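Local structure of beta-galactosidase (Trichoderma reesei, 3OG2) at residues V26-H31 with V232-H237; A162-Q165 with P171-L174; Q176-Y181 with K193-Y198; Q263-L266 with S271-F274. The protein probably hydrolyses terminal non-reducing beta-D-galactose residues from beta-D-galactosides, as a glycoside hydrolase of family 35. All coordinates share one frame; numbering follows the deposited sequence.

All four contacts are largely buried and cluster in the TIM-barrel part of the chain. Contacts 2 and 3 use the same strand, 172-177: contact 2 secures its entry by a backbone bond and small apolar groups, contact 3 its exit, beside galactose-binding residues, by a carboxylate-hydroxyl bond and aromatic packing. Contacts 1 and 4 lie about 9 Å apart between centres and touch each other through Trp-28 and Thr-272. Their chemistry is that of rings met over a face, an indole by isoleucine in contact 1 and an imidazole by phenylalanine in contact 4. Partly exposed side chains join in at Trp-28 of contact 1 and Met-196 of contact 3.

Contact 1. Residues V26-H31 with V232-H237; sequences VTWDEH and VDIYGH
OD2 of Asp-233, whose CB packs against the indole of Trp-28, is gripped from beyond the contact by two donors: Arg-204 NH2 in a salt bridge and the backbone N of Leu-212. With its polar end held there, Asp-233 meets the tryptophan through its CB, which lies 3.7 Å from Trp-28 CH2, on the benzene end of the ring. The carboxylate is turned 26° from the indole plane. Ile-234 approaches differently, over a face: its CG1 sits 4.2 Å from the centroid of the five-membered ring of Trp-28, 15° off the normal, a CH-pi contact displaced toward the CG-CD2 bond, with Ile-234 CG1 4.1 Å from Trp-28 CD2. No hydrogen bond crosses between the two segments. Trp-28 reaches its partners with CG in the crowded position between backbone N and carbonyl carbon (chi1 66°). Cutting the indole back to an alanine here is likely to leave Ile-234 CG1 and Asp-233 CB without this apolar cover and open a gap between the strand end and the loop. Directly after the tryptophan the chain bends in an Asx turn, Asp-29 OD1 accepting from His-31 N at 2.9 Å, from above the carboxylate plane; Asp-29 OD2 forms a salt bridge with Arg-39. Strand 26-28 pairs antiparallel with strand 33-35, whose Leu-33 also touches Ile-234, while the loop of 232-235 runs into strand 236-239 of the barrel. Trp-28 thus joins the hairpin of 26-28 and 33-35 to that loop, with Thr-272, ahead of strand 275-280, packed on it as well.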
loop_
_atom_site.group_PDB
_atom_site.type_symbol
_atom_site.label_atom_id
_atom_site.label_comp_id
_atom_site.label_asym_id
_atom_site.label_seq_id
_atom_site.Cartn_x
_atom_site.Cartn_y
_atom_site.Cartn_z
ATOM N N VAL A 26 -25.118 0.249 -9.724
ATOM C CA VAL A 26 -24.120 -0.821 -9.569
ATOM C C VAL A 26 -24.864 -2.116 -9.302
ATOM O O VAL A 26 -25.488 -2.254 -8.249
ATOM C CB VAL A 26 -23.106 -0.551 -8.436
ATOM C CG1 VAL A 26 -22.019 -1.627 -8.396
ATOM C CG2 VAL A 26 -22.419 0.816 -8.602
ATOM N N THR A 27 -24.817 -3.032 -10.289
ATOM C CA THR A 27 -25.532 -4.270 -10.170
ATOM C C THR A 27 -24.577 -5.409 -10.515
ATOM O O THR A 27 -23.374 -5.160 -10.790
ATOM C CB THR A 27 -26.811 -4.280 -11.033
ATOM O OG1 THR A 27 -26.472 -4.087 -12.432
ATOM C CG2 THR A 27 -27.805 -3.210 -10.619
ATOM N N TRP A 28 -25.042 -6.651 -10.518
ATOM C CA TRP A 28 -24.106 -7.758 -10.731
ATOM C C TRP A 28 -24.906 -8.960 -11.246
ATOM O O TRP A 28 -26.111 -9.043 -10.999
ATOM C CB TRP A 28 -23.295 -8.143 -9.455
ATOM C CG TRP A 28 -24.228 -8.708 -8.400
ATOM C CD1 TRP A 28 -24.592 -10.021 -8.232
ATOM C CD2 TRP A 28 -24.918 -7.936 -7.400
ATOM N NE1 TRP A 28 -25.473 -10.148 -7.213
ATOM C CE2 TRP A 28 -25.687 -8.890 -6.677
ATOM C CE3 TRP A 28 -24.982 -6.578 -7.027
ATOM C CZ2 TRP A 28 -26.492 -8.524 -5.618
ATOM C CZ3 TRP A 28 -25.815 -6.267 -5.974
ATOM C CH2 TRP A 28 -26.560 -7.213 -5.277
ATOM N N ASP A 29 -24.183 -9.908 -11.830
ATOM C CA ASP A 29 -24.721 -11.245 -11.989
ATOM C C ASP A 29 -23.612 -12.264 -11.829
ATOM O O ASP A 29 -22.564 -11.956 -11.180
ATOM C CB ASP A 29 -25.456 -11.300 -13.336
ATOM C CG ASP A 29 -24.583 -11.232 -14.561
ATOM O OD1 ASP A 29 -23.315 -11.193 -14.457
ATOM O OD2 ASP A 29 -25.127 -11.216 -15.689
ATOM N N GLU A 30 -23.772 -13.467 -12.335
ATOM C CA GLU A 30 -22.772 -14.506 -12.109
ATOM C C GLU A 30 -21.435 -14.109 -12.712
ATOM O O GLU A 30 -20.430 -14.671 -12.244
ATOM C CB GLU A 30 -23.206 -15.838 -12.736
ATOM C CG GLU A 30 -24.486 -16.416 -12.261
ATOM C CD GLU A 30 -25.715 -15.960 -13.024
ATOM O OE1 GLU A 30 -25.827 -14.868 -13.627
ATOM O OE2 GLU A 30 -26.653 -16.779 -12.970
ATOM N N HIS A 31 -21.447 -13.241 -13.736
ATOM C CA HIS A 31 -20.193 -13.002 -14.484
ATOM C C HIS A 31 -19.430 -11.771 -14.083
ATOM O O HIS A 31 -18.207 -11.768 -14.099
ATOM C CB HIS A 31 -20.498 -12.903 -15.991
ATOM C CG HIS A 31 -21.315 -14.057 -16.476
ATOM N ND1 HIS A 31 -20.867 -15.333 -16.410
ATOM C CD2 HIS A 31 -22.559 -14.065 -17.013
ATOM C CE1 HIS A 31 -21.813 -16.138 -16.927
ATOM N NE2 HIS A 31 -22.850 -15.373 -17.293
ATOM N N VAL A 232 -23.658 -10.922 2.860
ATOM C CA VAL A 232 -23.443 -9.735 2.002
ATOM C C VAL A 232 -23.976 -9.991 0.610
ATOM O O VAL A 232 -24.563 -11.037 0.299
ATOM C CB VAL A 232 -21.953 -9.354 1.976
ATOM C CG1 VAL A 232 -21.473 -8.944 3.383
ATOM C CG2 VAL A 232 -21.081 -10.472 1.417
ATOM N N ASP A 233 -23.790 -9.007 -0.286
ATOM C CA ASP A 233 -24.318 -9.116 -1.636
ATOM C C ASP A 233 -23.414 -9.938 -2.551
ATOM O O ASP A 233 -23.876 -10.716 -3.373
ATOM C CB ASP A 233 -24.503 -7.731 -2.216
ATOM C CG ASP A 233 -25.536 -6.943 -1.437
ATOM O OD1 ASP A 233 -26.636 -7.513 -1.140
ATOM O OD2 ASP A 233 -25.317 -5.758 -1.210
ATOM N N ILE A 234 -22.099 -9.686 -2.434
ATOM C CA ILE A 234 -21.131 -10.337 -3.317
ATOM C C ILE A 234 -20.094 -10.988 -2.403
ATOM O O ILE A 234 -19.469 -10.300 -1.575
ATOM C CB ILE A 234 -20.452 -9.343 -4.287
ATOM C CG1 ILE A 234 -21.495 -8.686 -5.195
ATOM C CG2 ILE A 234 -19.297 -10.012 -4.994
ATOM C CD1 ILE A 234 -20.929 -7.545 -6.061
ATOM N N TYR A 235 -19.900 -12.294 -2.527
ATOM C CA TYR A 235 -18.915 -12.987 -1.719
ATOM C C TYR A 235 -17.514 -12.726 -2.278
ATOM O O TYR A 235 -17.281 -13.010 -3.473
ATOM C CB TYR A 235 -19.205 -14.509 -1.747
ATOM C CG TYR A 235 -18.162 -15.273 -0.975
ATOM C CD1 TYR A 235 -18.130 -15.269 0.429
ATOM C CD2 TYR A 235 -17.171 -16.013 -1.678
ATOM C CE1 TYR A 235 -17.164 -15.962 1.163
ATOM C CE2 TYR A 235 -16.222 -16.703 -0.920
ATOM C CZ TYR A 235 -16.222 -16.678 0.462
ATOM O OH TYR A 235 -15.262 -17.401 1.153
ATOM N N GLY A 236 -16.622 -12.232 -1.459
ATOM C CA GLY A 236 -15.226 -12.005 -1.859
ATOM C C GLY A 236 -14.306 -12.831 -0.932
ATOM O O GLY A 236 -14.672 -13.114 0.201
ATOM N N HIS A 237 -13.126 -13.153 -1.480
ATOM C CA HIS A 237 -12.119 -13.719 -0.596
ATOM C C HIS A 237 -10.739 -13.234 -1.034
ATOM O O HIS A 237 -10.591 -12.549 -2.047
ATOM C CB HIS A 237 -12.193 -15.253 -0.502
ATOM C CG HIS A 237 -11.705 -16.019 -1.689
ATOM N ND1 HIS A 237 -10.367 -16.234 -1.960
ATOM C CD2 HIS A 237 -12.418 -16.607 -2.684
ATOM C CE1 HIS A 237 -10.307 -16.963 -3.099
ATOM N NE2 HIS A 237 -11.518 -17.202 -3.570
#

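Contact 2. Residues A162-Q165 with P171-L174; sequences AKAQ and PVIL
Ala-164 and Val-172 close the short loop from helix to strand, the return half of a right-handed beta-alpha-beta crossover in the TIM barrel: helix 144-163 leads into strand 172-177, which lies parallel to strand 110-116. The close-packed part centres on the carbonyl of Ala-164. Ala-164 O accepts a nearly straight bond from Val-172 N (2.9 Å, N-H...O 169°), and Pro-171 CD lies 3.3 Å from the same oxygen. Alongside, Ala-164 CB meets Val-172 CG2 at 4.0 Å, and both side chains also rest on Phe-101 of helix 98-107. Gln-165 and Val-172 form a single backbone bridge, where Gln-165 CA sends a CH...O contact of 3.5 Å to Val-172 O. The solvent side lies at the last turn of the helix, where Lys-163 is exposed and contributes nothing to the packing. Gln-165, by contrast, is buried, and its amide is fully engaged: OE1 takes the backbone N of Ile-209 and of Val-210, and NE2 gives to Gly-207 O. Gln-165 NE2 also folds back to Ala-162 O at 2.9 Å, meeting a lone pair in the carbonyl plane, while Gln-165 N donates to Ala-162 O as well, at 3.1 Å.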
loop_
_atom_site.group_PDB
_atom_site.type_symbol
_atom_site.label_atom_id
_atom_site.label_comp_id
_atom_site.label_asym_id
_atom_site.label_seq_id
_atom_site.Cartn_x
_atom_site.Cartn_y
_atom_site.Cartn_z
ATOM N N ALA A 162 -21.197 7.392 2.330
ATOM C CA ALA A 162 -22.481 7.374 1.656
ATOM C C ALA A 162 -22.612 8.576 0.713
ATOM O O ALA A 162 -23.121 8.467 -0.409
ATOM C CB ALA A 162 -23.660 7.390 2.649
ATOM N N LYS A 163 -22.137 9.744 1.160
ATOM C CA LYS A 163 -22.249 10.952 0.325
ATOM C C LYS A 163 -21.409 10.820 -0.943
ATOM O O LYS A 163 -21.762 11.446 -1.947
ATOM C CB LYS A 163 -21.807 12.141 1.199
ATOM C CG LYS A 163 -22.716 12.380 2.384
ATOM C CD LYS A 163 -22.363 13.557 3.256
ATOM C CE LYS A 163 -23.417 13.827 4.290
ATOM N NZ LYS A 163 -23.550 12.824 5.381
ATOM N N ALA A 164 -20.378 10.002 -0.877
ATOM C CA ALA A 164 -19.447 9.830 -2.012
ATOM C C ALA A 164 -19.874 8.686 -2.913
ATOM O O ALA A 164 -19.150 8.314 -3.833
ATOM C CB ALA A 164 -18.054 9.611 -1.482
ATOM N N GLN A 165 -21.022 8.048 -2.685
ATOM C CA GLN A 165 -21.459 6.972 -3.571
ATOM C C GLN A 165 -21.768 7.452 -4.969
ATOM O O GLN A 165 -22.164 8.596 -5.216
ATOM C CB GLN A 165 -22.745 6.337 -2.965
ATOM C CG GLN A 165 -22.406 5.461 -1.743
ATOM C CD GLN A 165 -23.680 4.993 -1.079
ATOM O OE1 GLN A 165 -23.907 3.776 -0.945
ATOM N NE2 GLN A 165 -24.539 5.887 -0.597
ATOM N N PRO A 171 -17.470 8.711 -6.407
ATOM C CA PRO A 171 -16.712 7.562 -6.918
ATOM C C PRO A 171 -16.975 6.228 -6.252
ATOM O O PRO A 171 -16.473 5.234 -6.790
ATOM C CB PRO A 171 -15.246 8.019 -6.640
ATOM C CG PRO A 171 -15.385 8.868 -5.400
ATOM C CD PRO A 171 -16.677 9.616 -5.562
ATOM N N VAL A 172 -17.657 6.163 -5.118
ATOM C CA VAL A 172 -17.733 4.876 -4.376
ATOM C C VAL A 172 -18.765 3.931 -4.990
ATOM O O VAL A 172 -19.948 4.293 -5.139
ATOM C CB VAL A 172 -18.041 5.125 -2.881
ATOM C CG1 VAL A 172 -18.243 3.786 -2.180
ATOM C CG2 VAL A 172 -16.906 5.898 -2.217
ATOM N N ILE A 173 -18.310 2.736 -5.357
ATOM C CA ILE A 173 -19.208 1.759 -5.992
ATOM C C ILE A 173 -19.469 0.516 -5.158
ATOM O O ILE A 173 -20.407 -0.218 -5.450
ATOM C CB ILE A 173 -18.615 1.321 -7.373
ATOM C CG1 ILE A 173 -17.220 0.706 -7.260
ATOM C CG2 ILE A 173 -18.684 2.487 -8.347
ATOM C CD1 ILE A 173 -16.761 0.009 -8.519
ATOM N N LEU A 174 -18.649 0.260 -4.146
ATOM C CA LEU A 174 -18.725 -0.982 -3.358
ATOM C C LEU A 174 -18.294 -0.641 -1.930
ATOM O O LEU A 174 -17.512 0.270 -1.716
ATOM C CB LEU A 174 -17.812 -2.059 -3.872
ATOM C CG LEU A 174 -18.163 -2.639 -5.245
ATOM C CD1 LEU A 174 -16.972 -3.496 -5.720
ATOM C CD2 LEU A 174 -19.437 -3.487 -5.150
#

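Contact 3. Residues Q176-Y181 with K193-Y198; sequences QPENEY and KPYMQY
The loop that leaves strand 172-177 and carries the galactose-binding residues Asn-179 and Glu-180 is tied to helix 193-205 by Glu-178 and Tyr-195. Tyr-195 OH donates to Glu-178 OE2 at 2.6 Å, reaching the anti lone pair of that oxygen. The carboxylate oxygen lies in the plane of the phenol ring at its edge, but the carboxylate itself is turned 75° from that plane. Glu-178 OE1 accepts Asn-179 N at 2.8 Å and forms a salt bridge with Arg-140, so both ends of the group are fixed and it holds the backbone N of the galactose-binding Asn-179. With a leucine here, Tyr-195 OH and Arg-140 would probably lose this carboxylate, and the backbone N of Asn-179 its acceptor. In the TIM barrel this is the C-terminal end of a barrel strand, linked to the start of the helix that follows it. Tyr-181 packs against the same helix: its CE1 is 3.7 Å from Tyr-195 CE2, the rings inclined at 48°. Across the ring, Tyr-181 CE2 meets Met-196 CG at 3.5 Å, and Met-196 SD adds an oblique Met-aromatic contact there. Tyr-181 CG stands anti to the backbone N (chi1 -178°), extending the ring toward the helix. Its OH bonds to Asn-192 N.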
loop_
_atom_site.group_PDB
_atom_site.type_symbol
_atom_site.label_atom_id
_atom_site.label_comp_id
_atom_site.label_asym_id
_atom_site.label_seq_id
_atom_site.Cartn_x
_atom_site.Cartn_y
_atom_site.Cartn_z
ATOM N N GLN A 176 -17.157 -2.636 1.839
ATOM C CA GLN A 176 -16.851 -3.873 2.581
ATOM C C GLN A 176 -17.083 -3.612 4.063
ATOM O O GLN A 176 -16.424 -2.745 4.677
ATOM C CB GLN A 176 -15.366 -4.249 2.382
ATOM C CG GLN A 176 -14.964 -5.456 3.226
ATOM C CD GLN A 176 -13.480 -5.679 3.167
ATOM O OE1 GLN A 176 -12.913 -6.040 2.105
ATOM N NE2 GLN A 176 -12.763 -5.493 4.291
ATOM N N PRO A 177 -17.960 -4.371 4.708
ATOM C CA PRO A 177 -18.122 -4.333 6.135
ATOM C C PRO A 177 -17.145 -5.323 6.797
ATOM O O PRO A 177 -16.976 -6.432 6.282
ATOM C CB PRO A 177 -19.573 -4.814 6.331
ATOM C CG PRO A 177 -19.901 -5.645 5.124
ATOM C CD PRO A 177 -18.920 -5.324 4.045
ATOM N N GLU A 178 -16.545 -4.943 7.939
ATOM C CA GLU A 178 -15.661 -5.904 8.661
ATOM C C GLU A 178 -14.414 -6.186 7.818
ATOM O O GLU A 178 -14.121 -5.450 6.841
ATOM C CB GLU A 178 -16.415 -7.189 9.098
ATOM C CG GLU A 178 -16.548 -7.333 10.620
ATOM C CD GLU A 178 -15.286 -7.790 11.311
ATOM O OE1 GLU A 178 -14.341 -8.261 10.605
ATOM O OE2 GLU A 178 -15.177 -7.747 12.572
ATOM N N ASN A 179 -13.642 -7.200 8.163
ATOM C CA ASN A 179 -12.417 -7.498 7.395
ATOM C C ASN A 179 -11.980 -8.915 7.718
ATOM O O ASN A 179 -11.632 -9.161 8.885
ATOM C CB ASN A 179 -11.304 -6.503 7.748
ATOM C CG ASN A 179 -10.084 -6.800 6.880
ATOM O OD1 ASN A 179 -10.152 -6.361 5.699
ATOM N ND2 ASN A 179 -9.063 -7.523 7.283
ATOM N N GLU A 180 -11.964 -9.798 6.736
ATOM C CA GLU A 180 -11.492 -11.171 6.949
ATOM C C GLU A 180 -12.126 -11.790 8.205
ATOM O O GLU A 180 -11.458 -12.357 9.081
ATOM C CB GLU A 180 -9.955 -11.291 7.011
ATOM C CG GLU A 180 -9.346 -10.982 5.648
ATOM C CD GLU A 180 -7.927 -11.388 5.458
ATOM O OE1 GLU A 180 -7.203 -11.611 6.450
ATOM O OE2 GLU A 180 -7.410 -11.474 4.289
ATOM N N TYR A 181 -13.453 -11.695 8.233
ATOM C CA TYR A 181 -14.218 -12.331 9.330
ATOM C C TYR A 181 -14.329 -13.799 9.000
ATOM O O TYR A 181 -15.280 -14.204 8.306
ATOM C CB TYR A 181 -15.578 -11.599 9.476
ATOM C CG TYR A 181 -16.365 -12.200 10.639
ATOM C CD1 TYR A 181 -15.993 -11.936 11.967
ATOM C CD2 TYR A 181 -17.471 -13.022 10.423
ATOM C CE1 TYR A 181 -16.717 -12.491 13.016
ATOM C CE2 TYR A 181 -18.179 -13.564 11.461
ATOM C CZ TYR A 181 -17.797 -13.289 12.745
ATOM O OH TYR A 181 -18.517 -13.857 13.791
ATOM N N LYS A 193 -23.806 -14.873 13.206
ATOM C CA LYS A 193 -24.641 -14.157 12.240
ATOM C C LYS A 193 -25.319 -12.903 12.818
ATOM O O LYS A 193 -25.381 -11.911 12.075
ATOM C CB LYS A 193 -25.600 -15.123 11.593
ATOM C CG LYS A 193 -24.867 -16.230 10.813
ATOM C CD LYS A 193 -25.799 -17.094 10.036
ATOM C CE LYS A 193 -25.064 -18.178 9.250
ATOM N NZ LYS A 193 -26.000 -19.054 8.463
ATOM N N PRO A 194 -25.780 -12.876 14.054
ATOM C CA PRO A 194 -26.251 -11.624 14.605
ATOM C C PRO A 194 -25.167 -10.557 14.595
ATOM O O PRO A 194 -25.467 -9.382 14.288
ATOM C CB PRO A 194 -26.666 -11.992 16.064
ATOM C CG PRO A 194 -27.124 -13.432 15.888
ATOM C CD PRO A 194 -26.046 -14.013 14.991
ATOM N N TYR A 195 -23.924 -10.899 14.907
ATOM C CA TYR A 195 -22.827 -9.929 14.842
ATOM C C TYR A 195 -22.659 -9.399 13.432
ATOM O O TYR A 195 -22.629 -8.180 13.171
ATOM C CB TYR A 195 -21.526 -10.567 15.362
ATOM C CG TYR A 195 -20.343 -9.682 15.049
ATOM C CD1 TYR A 195 -20.195 -8.473 15.696
ATOM C CD2 TYR A 195 -19.386 -10.055 14.096
ATOM C CE1 TYR A 195 -19.108 -7.651 15.397
ATOM C CE2 TYR A 195 -18.322 -9.245 13.794
ATOM C CZ TYR A 195 -18.191 -8.035 14.451
ATOM O OH TYR A 195 -17.117 -7.195 14.189
ATOM N N MET A 196 -22.607 -10.331 12.480
ATOM C CA MET A 196 -22.401 -9.919 11.078
ATOM C C MET A 196 -23.497 -8.999 10.600
ATOM O O MET A 196 -23.273 -8.021 9.892
ATOM C CB MET A 196 -22.306 -11.164 10.184
ATOM C CG MET A 196 -21.141 -12.085 10.490
ATOM S SD MET A 196 -21.449 -13.795 9.914
ATOM C CE MET A 196 -21.087 -13.513 8.215
ATOM N N GLN A 197 -24.764 -9.359 10.956
ATOM C CA GLN A 197 -25.866 -8.504 10.520
ATOM C C GLN A 197 -25.848 -7.152 11.217
ATOM O O GLN A 197 -26.275 -6.177 10.601
ATOM C CB GLN A 197 -27.210 -9.221 10.791
ATOM C CG GLN A 197 -28.340 -8.446 10.116
ATOM C CD GLN A 197 -28.190 -8.428 8.610
ATOM O OE1 GLN A 197 -27.889 -9.410 7.926
ATOM N NE2 GLN A 197 -28.416 -7.230 8.074
ATOM N N TYR A 198 -25.438 -7.088 12.498
ATOM C CA TYR A 198 -25.349 -5.764 13.149
ATOM C C TYR A 198 -24.387 -4.885 12.344
ATOM O O TYR A 198 -24.678 -3.685 12.150
ATOM C CB TYR A 198 -24.832 -5.933 14.561
ATOM C CG TYR A 198 -24.872 -4.660 15.376
ATOM C CD1 TYR A 198 -23.784 -3.764 15.345
ATOM C CD2 TYR A 198 -25.971 -4.333 16.171
ATOM C CE1 TYR A 198 -23.815 -2.596 16.070
ATOM C CE2 TYR A 198 -26.002 -3.166 16.912
ATOM C CZ TYR A 198 -24.922 -2.286 16.862
ATOM O OH TYR A 198 -24.945 -1.147 17.627
#

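Contact 4. Residues Q263-L266 with S271-F274; sequences QDHL and STPF
The extended backbone of 272-274 runs back past the last turns of helix 261-268, bringing the CA atoms of His-265 and Phe-274 to 6.3 Å, and the imidazole of His-265 reaches across to the loop. Phe-274 CB stands over the centre of the His-265 ring, 3.8 Å from its centroid and 5° off the normal, a CH-pi contact close to ideal in position. The phenyl ring continues beyond, its centroid 5.5 Å from that of the imidazole and its plane inclined by 43°, with Phe-274 CD1 coming to 4.0 Å from His-265 CB. At the far edge of the imidazole, near its plane, lies Thr-272 O. His-265 NE2 is 2.9 Å from Thr-272 O, but the N-H points well aside, and the hydrogen bond is weak. The imidazole is thereby met on one face by carbon and at one edge by a carbonyl. With CG anti to the backbone N (chi1 175°), His-265 points its ring across from the helix to the loop. Thr-272 OG1 bonds to Ser-269 OG just after the helix. Beyond Phe-274 the chain enters strand 275-280 of the barrel, beginning beside strand 318-321: Phe-274 shares backbone hydrogen bonds with Thr-317 and Ile-318, and Pro-273 touches Trp-28 of strand 26-28.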
loop_
_atom_site.group_PDB
_atom_site.type_symbol
_atom_site.label_atom_id
_atom_site.label_comp_id
_atom_site.label_asym_id
_atom_site.label_seq_id
_atom_site.Cartn_x
_atom_site.Cartn_y
_atom_site.Cartn_z
ATOM N N GLN A 263 -13.599 -23.708 -8.832
ATOM C CA GLN A 263 -14.564 -24.647 -8.223
ATOM C C GLN A 263 -15.025 -24.153 -6.854
ATOM O O GLN A 263 -16.225 -24.284 -6.539
ATOM C CB GLN A 263 -13.949 -26.043 -8.055
ATOM C CG GLN A 263 -15.052 -27.041 -7.650
ATOM C CD GLN A 263 -16.190 -27.129 -8.679
ATOM O OE1 GLN A 263 -15.938 -27.331 -9.870
ATOM N NE2 GLN A 263 -17.462 -27.004 -8.233
ATOM N N ASP A 264 -14.137 -23.594 -6.045
ATOM C CA ASP A 264 -14.595 -23.052 -4.757
ATOM C C ASP A 264 -15.647 -21.969 -5.006
ATOM O O ASP A 264 -16.618 -21.898 -4.273
ATOM C CB ASP A 264 -13.433 -22.433 -4.007
ATOM C CG ASP A 264 -12.379 -23.405 -3.560
ATOM O OD1 ASP A 264 -12.727 -24.605 -3.315
ATOM O OD2 ASP A 264 -11.207 -22.996 -3.392
ATOM N N HIS A 265 -15.460 -21.154 -6.034
ATOM C CA HIS A 265 -16.406 -20.073 -6.325
ATOM C C HIS A 265 -17.763 -20.651 -6.681
ATOM O O HIS A 265 -18.838 -20.233 -6.214
ATOM C CB HIS A 265 -15.840 -19.230 -7.501
ATOM C CG HIS A 265 -16.900 -18.209 -7.849
ATOM N ND1 HIS A 265 -17.277 -17.240 -6.935
ATOM C CD2 HIS A 265 -17.680 -18.047 -8.929
ATOM C CE1 HIS A 265 -18.265 -16.502 -7.500
ATOM N NE2 HIS A 265 -18.513 -16.971 -8.701
ATOM N N LEU A 266 -17.761 -21.672 -7.550
ATOM C CA LEU A 266 -19.013 -22.326 -7.904
ATOM C C LEU A 266 -19.657 -22.995 -6.713
ATOM O O LEU A 266 -20.885 -23.069 -6.664
ATOM C CB LEU A 266 -18.751 -23.379 -8.974
ATOM C CG LEU A 266 -18.357 -22.742 -10.335
ATOM C CD1 LEU A 266 -17.926 -23.856 -11.292
ATOM C CD2 LEU A 266 -19.453 -21.831 -10.869
ATOM N N SER A 271 -23.810 -17.280 -7.900
ATOM C CA SER A 271 -24.678 -16.215 -8.412
ATOM C C SER A 271 -23.987 -14.851 -8.490
ATOM O O SER A 271 -24.603 -13.889 -9.018
ATOM C CB SER A 271 -25.935 -16.088 -7.541
ATOM O OG SER A 271 -25.610 -15.562 -6.250
ATOM N N THR A 272 -22.730 -14.759 -7.964
ATOM C CA THR A 272 -22.072 -13.443 -7.911
ATOM C C THR A 272 -20.700 -13.533 -8.543
ATOM O O THR A 272 -20.147 -14.628 -8.737
ATOM C CB THR A 272 -22.016 -12.922 -6.455
ATOM O OG1 THR A 272 -21.329 -13.853 -5.600
ATOM C CG2 THR A 272 -23.393 -12.731 -5.851
ATOM N N PRO A 273 -20.123 -12.403 -8.920
ATOM C CA PRO A 273 -18.852 -12.477 -9.654
ATOM C C PRO A 273 -17.723 -13.022 -8.834
ATOM O O PRO A 273 -17.595 -12.692 -7.660
ATOM C CB PRO A 273 -18.609 -10.987 -9.972
ATOM C CG PRO A 273 -19.935 -10.313 -9.910
ATOM C CD PRO A 273 -20.667 -11.037 -8.792
ATOM N N PHE A 274 -16.863 -13.801 -9.466
ATOM C CA PHE A 274 -15.662 -14.260 -8.746
ATOM C C PHE A 274 -14.780 -13.057 -8.403
ATOM O O PHE A 274 -14.319 -12.332 -9.273
ATOM C CB PHE A 274 -14.926 -15.311 -9.557
ATOM C CG PHE A 274 -13.629 -15.774 -8.879
ATOM C CD1 PHE A 274 -13.519 -15.949 -7.512
ATOM C CD2 PHE A 274 -12.521 -15.999 -9.718
ATOM C CE1 PHE A 274 -12.270 -16.294 -6.943
ATOM C CE2 PHE A 274 -11.308 -16.351 -9.146
ATOM C CZ PHE A 274 -11.188 -16.506 -7.767
#